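Long-range contacts in mitochondrial edited mRNA stability factor 1 (Trypanosoma brucei, PDB 6NL1), which probably processes the 5' ends of mitochondrial mRNAs as an RNA-binding member of the Nudix family: residues M219-N224 with Q312-W317; Y102-K107 with I172-F177; V271-H276 with R291-E296. All coordinates share one frame; numbering follows the deposited sequence.

Contact 1. Residues M219-N224 with Q312-W317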
loop_
_atom_site.group_PDB
_atom_site.type_symbol
_atom_site.label_atom_id
_atom_site.label_comp_id
_atom_site.label_asym_id
_atom_site.label_seq_id
_atom_site.Cartn_x
_atom_site.Cartn_y
_atom_site.Cartn_z
ATOM N N MET A 219 -10.940 10.836 6.133
ATOM C CA MET A 219 -9.655 10.805 5.450
ATOM C C MET A 219 -8.475 11.170 6.360
ATOM O O MET A 219 -8.639 11.901 7.335
ATOM C CB MET A 219 -9.697 11.741 4.243
ATOM C CG MET A 219 -10.845 11.403 3.293
ATOM S SD MET A 219 -10.571 12.022 1.641
ATOM C CE MET A 219 -10.030 13.679 1.986
ATOM N N LEU A 220 -7.294 10.648 6.024
ATOM C CA LEU A 220 -6.057 10.956 6.734
ATOM C C LEU A 220 -5.016 11.385 5.716
ATOM O O LEU A 220 -5.186 11.169 4.519
ATOM C CB LEU A 220 -5.500 9.718 7.451
ATOM C CG LEU A 220 -6.310 8.986 8.517
ATOM C CD1 LEU A 220 -7.028 7.803 7.895
ATOM C CD2 LEU A 220 -5.386 8.520 9.652
ATOM N N ARG A 221 -3.923 11.968 6.198
ATOM C CA ARG A 221 -2.796 12.289 5.334
ATOM C C ARG A 221 -1.535 11.632 5.877
ATOM O O ARG A 221 -1.034 12.007 6.930
ATOM C CB ARG A 221 -2.628 13.803 5.218
ATOM C CG ARG A 221 -3.836 14.483 4.544
ATOM C CD ARG A 221 -3.599 15.964 4.329
ATOM N NE ARG A 221 -2.633 16.222 3.260
ATOM C CZ ARG A 221 -2.068 17.410 3.068
ATOM N NH1 ARG A 221 -2.380 18.427 3.866
ATOM N NH2 ARG A 221 -1.201 17.589 2.088
ATOM N N ARG A 222 -1.047 10.630 5.158
ATOM C CA ARG A 222 0.102 9.865 5.594
ATOM C C ARG A 222 1.382 10.476 5.041
ATOM O O ARG A 222 1.492 10.752 3.845
ATOM C CB ARG A 222 -0.025 8.413 5.126
ATOM C CG ARG A 222 1.080 7.469 5.631
ATOM C CD ARG A 222 1.021 6.141 4.879
ATOM N NE ARG A 222 1.203 6.353 3.441
ATOM C CZ ARG A 222 0.658 5.606 2.483
ATOM N NH1 ARG A 222 -0.124 4.572 2.787
ATOM N NH2 ARG A 222 0.890 5.898 1.209
ATOM N N ILE A 223 2.354 10.673 5.917
ATOM C CA ILE A 223 3.648 11.205 5.521
ATOM C C ILE A 223 4.495 10.028 5.081
ATOM O O ILE A 223 4.690 9.083 5.835
ATOM C CB ILE A 223 4.309 11.938 6.694
ATOM C CG1 ILE A 223 3.385 13.058 7.186
ATOM C CG2 ILE A 223 5.720 12.460 6.308
ATOM C CD1 ILE A 223 3.826 13.698 8.513
ATOM N N ASN A 224 4.971 10.069 3.846
ATOM C CA ASN A 224 5.705 8.941 3.296
ATOM C C ASN A 224 7.217 9.077 3.511
ATOM O O ASN A 224 7.719 10.170 3.735
ATOM C CB ASN A 224 5.337 8.759 1.824
ATOM C CG ASN A 224 3.850 8.474 1.636
ATOM O OD1 ASN A 224 3.325 7.531 2.218
ATOM N ND2 ASN A 224 3.160 9.305 0.840
ATOM N N GLN A 312 3.808 8.911 11.622
ATOM C CA GLN A 312 3.802 8.834 10.170
ATOM C C GLN A 312 2.593 9.530 9.539
ATOM O O GLN A 312 2.387 9.424 8.338
ATOM C CB GLN A 312 3.862 7.373 9.724
ATOM C CG GLN A 312 5.230 6.730 9.982
ATOM C CD GLN A 312 5.312 5.295 9.491
ATOM O OE1 GLN A 312 4.599 4.894 8.562
ATOM N NE2 GLN A 312 6.182 4.509 10.123
ATOM N N TYR A 313 1.799 10.240 10.340
ATOM C CA TYR A 313 0.608 10.916 9.817
ATOM C C TYR A 313 0.649 12.390 10.183
ATOM O O TYR A 313 1.183 12.741 11.224
ATOM C CB TYR A 313 -0.671 10.270 10.370
ATOM C CG TYR A 313 -0.796 8.821 9.998
ATOM C CD1 TYR A 313 -0.195 7.841 10.775
ATOM C CD2 TYR A 313 -1.495 8.427 8.857
ATOM C CE1 TYR A 313 -0.285 6.507 10.440
ATOM C CE2 TYR A 313 -1.588 7.078 8.509
ATOM C CZ TYR A 313 -0.972 6.127 9.311
ATOM O OH TYR A 313 -1.048 4.792 9.002
ATOM N N MET A 314 0.085 13.254 9.342
ATOM C CA MET A 314 0.009 14.670 9.704
ATOM C C MET A 314 -0.840 14.826 10.943
ATOM O O MET A 314 -1.976 14.344 10.996
ATOM C CB MET A 314 -0.589 15.520 8.586
ATOM C CG MET A 314 0.298 15.728 7.400
ATOM S SD MET A 314 -0.440 16.914 6.237
ATOM C CE MET A 314 -0.244 18.456 7.149
ATOM N N ARG A 315 -0.289 15.508 11.941
ATOM C CA ARG A 315 -0.993 15.762 13.194
ATOM C C ARG A 315 -0.406 17.022 13.804
ATOM O O ARG A 315 0.744 17.351 13.537
ATOM C CB ARG A 315 -0.822 14.578 14.161
ATOM C CG ARG A 315 -1.578 13.312 13.734
ATOM C CD ARG A 315 -1.323 12.124 14.668
ATOM N NE ARG A 315 -1.682 12.427 16.058
ATOM C CZ ARG A 315 -0.818 12.854 16.977
ATOM N NH1 ARG A 315 0.461 13.020 16.662
ATOM N NH2 ARG A 315 -1.230 13.106 18.212
ATOM N N ASN A 316 -1.188 17.722 14.623
ATOM C CA ASN A 316 -0.693 18.898 15.338
ATOM C C ASN A 316 0.050 19.907 14.461
ATOM O O ASN A 316 1.096 20.415 14.851
ATOM C CB ASN A 316 0.221 18.461 16.491
ATOM C CG ASN A 316 -0.516 17.678 17.549
ATOM O OD1 ASN A 316 -1.578 18.086 18.003
ATOM N ND2 ASN A 316 0.036 16.532 17.934
ATOM N N TRP A 317 -0.477 20.183 13.274
ATOM C CA TRP A 317 0.067 21.240 12.422
ATOM C C TRP A 317 -0.373 22.597 12.977
ATOM O O TRP A 317 -1.199 22.657 13.890
ATOM C CB TRP A 317 -0.466 21.077 10.991
ATOM C CG TRP A 317 -1.968 20.962 10.966
ATOM C CD1 TRP A 317 -2.868 21.983 10.973
ATOM C CD2 TRP A 317 -2.738 19.749 10.968
ATOM N NE1 TRP A 317 -4.158 21.486 10.964
ATOM C CE2 TRP A 317 -4.105 20.119 10.964
ATOM C CE3 TRP A 317 -2.407 18.390 10.981
ATOM C CZ2 TRP A 317 -5.137 19.176 10.970
ATOM C CZ3 TRP A 317 -3.438 17.450 10.981
ATOM C CH2 TRP A 317 -4.785 17.852 10.977
HETATM O O HOH W 1 -3.253 12.399 9.043
HETATM O O HOH W 2 4.522 6.392 6.361
#

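Contact 2. Residues Y102-K107 with I172-F177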
loop_
_atom_site.group_PDB
_atom_site.type_symbol
_atom_site.label_atom_id
_atom_site.label_comp_id
_atom_site.label_asym_id
_atom_site.label_seq_id
_atom_site.Cartn_x
_atom_site.Cartn_y
_atom_site.Cartn_z
ATOM N N TYR A 102 19.969 -17.393 -3.074
ATOM C CA TYR A 102 19.193 -18.055 -4.105
ATOM C C TYR A 102 18.507 -17.037 -5.001
ATOM O O TYR A 102 18.233 -15.907 -4.598
ATOM C CB TYR A 102 18.136 -18.969 -3.492
ATOM C CG TYR A 102 18.679 -20.231 -2.860
ATOM C CD1 TYR A 102 19.344 -20.193 -1.637
ATOM C CD2 TYR A 102 18.498 -21.465 -3.471
ATOM C CE1 TYR A 102 19.822 -21.345 -1.049
ATOM C CE2 TYR A 102 18.968 -22.622 -2.893
ATOM C CZ TYR A 102 19.632 -22.558 -1.684
ATOM O OH TYR A 102 20.104 -23.713 -1.113
ATOM N N LYS A 103 18.199 -17.469 -6.213
ATOM C CA LYS A 103 17.590 -16.613 -7.214
ATOM C C LYS A 103 16.264 -17.200 -7.680
ATOM O O LYS A 103 16.121 -18.417 -7.831
ATOM C CB LYS A 103 18.543 -16.495 -8.401
ATOM C CG LYS A 103 18.068 -15.630 -9.513
ATOM C CD LYS A 103 19.088 -15.619 -10.640
ATOM C CE LYS A 103 19.135 -16.958 -11.342
ATOM N NZ LYS A 103 19.729 -16.843 -12.700
ATOM N N TRP A 104 15.294 -16.326 -7.907
ATOM C CA TRP A 104 14.016 -16.727 -8.469
ATOM C C TRP A 104 13.759 -15.840 -9.680
ATOM O O TRP A 104 13.592 -14.628 -9.530
ATOM C CB TRP A 104 12.911 -16.530 -7.438
ATOM C CG TRP A 104 11.531 -16.828 -7.946
ATOM C CD1 TRP A 104 11.184 -17.737 -8.909
ATOM C CD2 TRP A 104 10.308 -16.214 -7.517
ATOM N NE1 TRP A 104 9.827 -17.729 -9.098
ATOM C CE2 TRP A 104 9.262 -16.805 -8.256
ATOM C CE3 TRP A 104 9.999 -15.224 -6.576
ATOM C CZ2 TRP A 104 7.920 -16.439 -8.085
ATOM C CZ3 TRP A 104 8.666 -14.860 -6.407
ATOM C CH2 TRP A 104 7.644 -15.469 -7.157
ATOM N N GLN A 105 13.747 -16.445 -10.870
ATOM C CA GLN A 105 13.532 -15.726 -12.132
ATOM C C GLN A 105 12.056 -15.772 -12.500
ATOM O O GLN A 105 11.526 -16.832 -12.813
ATOM C CB GLN A 105 14.381 -16.336 -13.258
ATOM C CG GLN A 105 14.302 -15.562 -14.586
ATOM C CD GLN A 105 14.580 -14.064 -14.413
ATOM O OE1 GLN A 105 13.835 -13.208 -14.907
ATOM N NE2 GLN A 105 15.653 -13.748 -13.709
ATOM N N THR A 106 11.386 -14.628 -12.472
ATOM C CA THR A 106 9.933 -14.645 -12.566
ATOM C C THR A 106 9.373 -13.408 -13.283
ATOM O O THR A 106 10.094 -12.733 -14.029
ATOM C CB THR A 106 9.309 -14.829 -11.142
ATOM O OG1 THR A 106 7.894 -15.053 -11.234
ATOM C CG2 THR A 106 9.591 -13.609 -10.242
ATOM N N LYS A 107 8.091 -13.120 -13.059
ATOM C CA LYS A 107 7.435 -11.933 -13.612
ATOM C C LYS A 107 6.869 -11.071 -12.495
ATOM O O LYS A 107 6.577 -11.572 -11.413
ATOM C CB LYS A 107 6.274 -12.352 -14.524
ATOM C CG LYS A 107 6.646 -13.339 -15.614
ATOM C CD LYS A 107 7.395 -12.660 -16.740
ATOM C CE LYS A 107 7.501 -13.577 -17.956
ATOM N NZ LYS A 107 8.239 -12.902 -19.069
ATOM N N ILE A 172 11.254 -10.130 -13.731
ATOM C CA ILE A 172 11.815 -9.750 -12.444
ATOM C C ILE A 172 12.713 -10.856 -11.910
ATOM O O ILE A 172 12.347 -12.033 -11.937
ATOM C CB ILE A 172 10.714 -9.443 -11.401
ATOM C CG1 ILE A 172 9.810 -8.297 -11.891
ATOM C CG2 ILE A 172 11.349 -9.092 -10.027
ATOM C CD1 ILE A 172 10.499 -6.905 -11.930
ATOM N N THR A 173 13.903 -10.479 -11.452
ATOM C CA THR A 173 14.781 -11.427 -10.779
ATOM C C THR A 173 14.724 -11.143 -9.285
ATOM O O THR A 173 14.989 -10.018 -8.848
ATOM C CB THR A 173 16.239 -11.305 -11.265
ATOM O OG1 THR A 173 16.273 -11.398 -12.693
ATOM C CG2 THR A 173 17.098 -12.411 -10.667
ATOM N N VAL A 174 14.369 -12.160 -8.506
ATOM C CA VAL A 174 14.273 -12.033 -7.058
ATOM C C VAL A 174 15.436 -12.760 -6.402
ATOM O O VAL A 174 15.706 -13.913 -6.722
ATOM C CB VAL A 174 12.947 -12.628 -6.540
ATOM C CG1 VAL A 174 12.874 -12.558 -5.017
ATOM C CG2 VAL A 174 11.758 -11.930 -7.190
ATOM N N TYR A 175 16.132 -12.085 -5.493
ATOM C CA TYR A 175 17.211 -12.721 -4.745
ATOM C C TYR A 175 16.819 -12.928 -3.288
ATOM O O TYR A 175 16.190 -12.063 -2.680
ATOM C CB TYR A 175 18.486 -11.886 -4.797
ATOM C CG TYR A 175 19.056 -11.692 -6.176
ATOM C CD1 TYR A 175 20.101 -12.485 -6.637
ATOM C CD2 TYR A 175 18.557 -10.707 -7.016
ATOM C CE1 TYR A 175 20.622 -12.299 -7.893
ATOM C CE2 TYR A 175 19.072 -10.516 -8.265
ATOM C CZ TYR A 175 20.095 -11.307 -8.706
ATOM O OH TYR A 175 20.598 -11.098 -9.966
ATOM N N LEU A 176 17.201 -14.076 -2.736
ATOM C CA LEU A 176 16.959 -14.375 -1.333
ATOM C C LEU A 176 18.296 -14.593 -0.637
ATOM O O LEU A 176 19.135 -15.361 -1.116
ATOM C CB LEU A 176 16.090 -15.626 -1.173
ATOM C CG LEU A 176 14.786 -15.807 -1.974
ATOM C CD1 LEU A 176 14.103 -17.090 -1.533
ATOM C CD2 LEU A 176 13.843 -14.650 -1.807
ATOM N N PHE A 177 18.486 -13.903 0.487
ATOM C CA PHE A 177 19.683 -14.045 1.316
ATOM C C PHE A 177 19.279 -14.509 2.708
ATOM O O PHE A 177 18.491 -13.850 3.390
ATOM C CB PHE A 177 20.405 -12.701 1.456
ATOM C CG PHE A 177 20.731 -12.045 0.154
ATOM C CD1 PHE A 177 21.962 -12.243 -0.441
ATOM C CD2 PHE A 177 19.798 -11.232 -0.478
ATOM C CE1 PHE A 177 22.268 -11.634 -1.648
ATOM C CE2 PHE A 177 20.093 -10.620 -1.680
ATOM C CZ PHE A 177 21.331 -10.821 -2.269
#

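Contact 3. Residues V271-H276 with R291-E296. With SO4 (sulfate ion), chain B.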
loop_
_atom_site.group_PDB
_atom_site.type_symbol
_atom_site.label_atom_id
_atom_site.label_comp_id
_atom_site.label_asym_id
_atom_site.label_seq_id
_atom_site.Cartn_x
_atom_site.Cartn_y
_atom_site.Cartn_z
ATOM N N VAL A 271 -19.665 -3.954 7.106
ATOM C CA VAL A 271 -18.576 -3.656 6.179
ATOM C C VAL A 271 -18.840 -4.344 4.851
ATOM O O VAL A 271 -18.946 -5.569 4.790
ATOM C CB VAL A 271 -17.216 -4.139 6.752
ATOM C CG1 VAL A 271 -16.066 -3.787 5.816
ATOM C CG2 VAL A 271 -16.991 -3.527 8.122
ATOM N N TYR A 272 -18.945 -3.554 3.789
ATOM C CA TYR A 272 -19.307 -4.081 2.476
ATOM C C TYR A 272 -18.203 -3.872 1.448
ATOM O O TYR A 272 -17.809 -2.736 1.193
ATOM C CB TYR A 272 -20.595 -3.404 1.982
ATOM C CG TYR A 272 -21.787 -3.650 2.883
ATOM C CD1 TYR A 272 -22.614 -4.760 2.695
ATOM C CD2 TYR A 272 -22.086 -2.778 3.922
ATOM C CE1 TYR A 272 -23.700 -4.998 3.529
ATOM C CE2 TYR A 272 -23.178 -3.002 4.757
ATOM C CZ TYR A 272 -23.979 -4.108 4.554
ATOM O OH TYR A 272 -25.052 -4.331 5.386
ATOM N N PRO A 273 -17.712 -4.965 0.840
ATOM C CA PRO A 273 -16.740 -4.801 -0.254
ATOM C C PRO A 273 -17.409 -4.096 -1.426
ATOM O O PRO A 273 -18.609 -4.277 -1.622
ATOM C CB PRO A 273 -16.374 -6.242 -0.637
ATOM C CG PRO A 273 -17.512 -7.092 -0.108
ATOM C CD PRO A 273 -17.999 -6.380 1.141
ATOM N N THR A 274 -16.666 -3.304 -2.190
ATOM C CA THR A 274 -17.270 -2.597 -3.326
ATOM C C THR A 274 -16.416 -2.686 -4.583
ATOM O O THR A 274 -16.613 -1.927 -5.519
ATOM C CB THR A 274 -17.516 -1.102 -3.016
ATOM O OG1 THR A 274 -16.332 -0.533 -2.445
ATOM C CG2 THR A 274 -18.668 -0.932 -2.032
ATOM N N GLY A 275 -15.474 -3.617 -4.613
ATOM C CA GLY A 275 -14.666 -3.808 -5.803
ATOM C C GLY A 275 -13.188 -3.536 -5.583
ATOM O O GLY A 275 -12.698 -3.517 -4.448
ATOM N N HIS A 276 -12.475 -3.311 -6.676
ATOM C CA HIS A 276 -11.050 -3.060 -6.613
ATOM C C HIS A 276 -10.641 -2.109 -7.716
ATOM O O HIS A 276 -11.332 -1.969 -8.720
ATOM C CB HIS A 276 -10.262 -4.370 -6.717
ATOM C CG HIS A 276 -10.333 -5.007 -8.067
ATOM N ND1 HIS A 276 -9.426 -4.729 -9.065
ATOM C CD2 HIS A 276 -11.211 -5.898 -8.587
ATOM C CE1 HIS A 276 -9.740 -5.424 -10.146
ATOM N NE2 HIS A 276 -10.816 -6.141 -9.880
ATOM N N ARG A 291 -8.249 -3.034 -2.793
ATOM C CA ARG A 291 -9.612 -3.499 -2.557
ATOM C C ARG A 291 -10.350 -2.544 -1.633
ATOM O O ARG A 291 -9.841 -2.155 -0.573
ATOM C CB ARG A 291 -9.610 -4.900 -1.949
ATOM C CG ARG A 291 -9.099 -5.958 -2.883
ATOM C CD ARG A 291 -10.086 -7.090 -2.972
ATOM N NE ARG A 291 -10.200 -7.605 -4.332
ATOM C CZ ARG A 291 -10.920 -8.668 -4.662
ATOM N NH1 ARG A 291 -11.594 -9.328 -3.726
ATOM N NH2 ARG A 291 -10.968 -9.070 -5.926
ATOM N N TYR A 292 -11.553 -2.180 -2.044
ATOM C CA TYR A 292 -12.342 -1.182 -1.341
ATOM C C TYR A 292 -13.505 -1.795 -0.581
ATOM O O TYR A 292 -14.063 -2.825 -0.982
ATOM C CB TYR A 292 -12.844 -0.114 -2.326
ATOM C CG TYR A 292 -11.737 0.796 -2.776
ATOM C CD1 TYR A 292 -11.437 1.957 -2.065
ATOM C CD2 TYR A 292 -10.949 0.475 -3.872
ATOM C CE1 TYR A 292 -10.397 2.787 -2.455
ATOM C CE2 TYR A 292 -9.902 1.302 -4.273
ATOM C CZ TYR A 292 -9.631 2.453 -3.557
ATOM O OH TYR A 292 -8.602 3.287 -3.947
ATOM N N PHE A 293 -13.847 -1.142 0.522
ATOM C CA PHE A 293 -14.991 -1.502 1.352
ATOM C C PHE A 293 -15.651 -0.197 1.763
ATOM O O PHE A 293 -14.993 0.846 1.770
ATOM C CB PHE A 293 -14.525 -2.249 2.609
ATOM C CG PHE A 293 -13.797 -3.535 2.317
ATOM C CD1 PHE A 293 -14.469 -4.755 2.370
ATOM C CD2 PHE A 293 -12.443 -3.522 1.972
ATOM C CE1 PHE A 293 -13.805 -5.948 2.098
ATOM C CE2 PHE A 293 -11.772 -4.702 1.697
ATOM C CZ PHE A 293 -12.452 -5.920 1.755
ATOM N N VAL A 294 -16.938 -0.240 2.096
ATOM C CA VAL A 294 -17.584 0.910 2.722
ATOM C C VAL A 294 -18.270 0.490 4.005
ATOM O O VAL A 294 -18.697 -0.659 4.147
ATOM C CB VAL A 294 -18.635 1.587 1.812
ATOM C CG1 VAL A 294 -17.985 2.131 0.542
ATOM C CG2 VAL A 294 -19.792 0.628 1.504
ATOM N N ALA A 295 -18.374 1.426 4.943
ATOM C CA ALA A 295 -19.154 1.199 6.153
ATOM C C ALA A 295 -19.640 2.532 6.692
ATOM O O ALA A 295 -18.880 3.508 6.753
ATOM C CB ALA A 295 -18.330 0.468 7.204
ATOM N N GLU A 296 -20.909 2.576 7.077
ATOM C CA GLU A 296 -21.464 3.779 7.665
ATOM C C GLU A 296 -21.218 3.780 9.166
ATOM O O GLU A 296 -21.352 2.750 9.823
ATOM C CB GLU A 296 -22.964 3.895 7.378
ATOM C CG GLU A 296 -23.574 5.137 8.013
ATOM C CD GLU A 296 -25.016 5.393 7.614
ATOM O OE1 GLU A 296 -25.580 4.637 6.790
ATOM O OE2 GLU A 296 -25.584 6.371 8.137
HETATM S S SO4 B . -7.311 5.845 -1.527
HETATM O O1 SO4 B . -7.252 5.829 -0.072
HETATM O O2 SO4 B . -6.104 5.182 -2.018
HETATM O O3 SO4 B . -8.498 5.169 -2.036
HETATM O O4 SO4 B . -7.355 7.228 -1.997
HETATM O O HOH W 3 -13.281 -5.239 -2.029
#

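Contact 1. Residues M219-N224 with Q312-W317
I223 N donates to Q312 O at 2.7 Å, the shortest bond between the two backbones. Two residues back, R221 O accepts M314 N at 2.9 Å in an almost straight line. These bonds frame R222 and Y313, whose backbones form a single bridge, so the irregular segment 312-317 joins the strand for one step only. A water donates to both I223 O and Q312 OE1, reaching the latter at 2.7 Å.

R221 and M314 lie side by side and point the same way. M314 SD sits 3.3 Å above one face of the guanidinium, offset toward the rim and nearest to NH1; a thioether is polarisable and flexible enough to lie on a flat cation, while NH1 and NH2 are hydrogen-bonded elsewhere. I223 sets CG1 4.1 Å from M314 CG and rests CD1 against the peptide between Y313 and M314. The Y313 ring slants across the strand, CD2 at 4.0 Å from L220 CD2 and CE2 at 3.9 Å from R222 CG. In R222 a turn at chi3 (60°) places NE to donate a hydrogen bond to N224 OD1.

Y313 OH is hydrogen-bonded to E261 on helix 250-262, while R221 forms a salt bridge with D330 and a cation-pi contact with W333, both on helix 328-336. R222 lies near R202, a residue of the GDP site seen in another structure of this protein. Strand 216-223 pairs with strands 200-207, 235-238 and 343-346 in the mixed sheet of the Nudix domain, and segment 312-317 lies against it just ahead of helix 319-322.

Contact 2. Residues Y102-K107 with I172-F177
The W104 indole takes V174 CG2 at an oblique angle, its CE3 3.8 Å away, and carries T106 CG2 on one face, 3.7 Å above the ring centre. With T106 OG1 anti to the backbone N (chi1 -171°), CG2 falls between the backbone N and the carbonyl carbon, over the indole; the same methyl comes within 4.1 Å of V174 CG2. A broad aromatic plate beside two beta-branched residues suits this buried side of the sheet, where W104 also packs on L110 and T106 on A111, both of helix 108-111.

A second flat group is the amide of Q105. A bend at chi2 (51°) turns its CD back toward the partner strand, and NE2 donates to T173 OG1 at 2.6 Å, with the hydroxyl close to the amide plane. T138 OG1 is hydrogen-bonded to both T173 OG1 and Q105 OE1, giving three polar side chains mutual partners. On this same side K103 CG touches T173 CG2 at 3.6 Å, an aliphatic stem crossing a methyl. The Y175 ring meets Y102 O and K103 CG obliquely, touches the F93 ring, and has its OH hydrogen-bonded to E136.

The two strands are the central pair of a four-stranded antiparallel sheet, running 160° apart between strands 84-86 and 132-137. Y102 with L176, W104 with V174 and T106 with I172 are hydrogen-bonded pairs; K103 with Y175 and Q105 with T173 are the non-hydrogen-bonded pairs between them. At the far end I172 N donates to T106 O, where the strand gives way to helix 108-111 with K107 at its N-cap. I172 closes that end, CG1 lying 4.1 Å from K107 C, and K107 NZ forms a salt bridge with D171.

Contact 3. Residues V271-H276 with R291-E296
T274 meets Y292 and V294 through one rotation: chi1 of 48° sets OG1 between the backbone N and the carbonyl carbon, 3.5 Å from Y292 CB, and CG2 then lies 4.0 Å from V294 CG2, where the two side chains cross at about a right angle. In F293, chi1 of -61° puts CG anti to the carbonyl carbon; the ring then meets P273 obliquely, F293 CD1 approaching P273 CA at 3.5 Å and F293 CE1 approaching P273 CB. V271 CG1 adds a methyl 3.9 Å from F293 CB.

P273 suits its place, since it faces F293 in a non-hydrogen-bonded pair where its missing N-H costs nothing. Beyond the Y272-V294 hydrogen-bonded pair, the register slips: T274 and G275 together stand opposite Y292, a beta bulge. T274 N donates to Y292 O, while Y292 N gives a straight bond of 3.0 Å to G275 O. The positive phi of G275 (117°) would press a CB against the carbonyl of T274, a strain glycine avoids. A water donates to both G275 O and Y292 O, clasping the bulge.

The Y292 ring points its hydroxyl to a sulfate, O3 lying at the ring edge, in plane, and 2.7 Å from OH; L239 N holds the same ion, probably a crystallisation component. On the other flank F293 packs on A254 of helix 250-262, and strand 290-296 runs parallel to 200-207. This is a beta hairpin of the Nudix domain's mixed sheet, and Y292 belongs to the GDP-binding site seen in another structure of this protein; no GDP is bound here.

How the contacts relate
Contacts 1 and 3 both belong to the Nudix range and reach the same mixed sheet; in sequence, contact 3 is nested inside the loop that contact 1 closes. Their nearest atoms are about 10 Å apart and they do not touch, yet R202 of the GDP site lies near both: its side chain is about 4 Å from that of R222 in contact 1 and about 4 Å from that of Y292 in contact 3. Contact 2 precedes both in the chain and builds a separate antiparallel sheet, its centre about 35 Å from that of contact 1 and 34 Å from that of contact 3. Its I172 side chain lies about 12 Å from that of V288, another GDP-site residue.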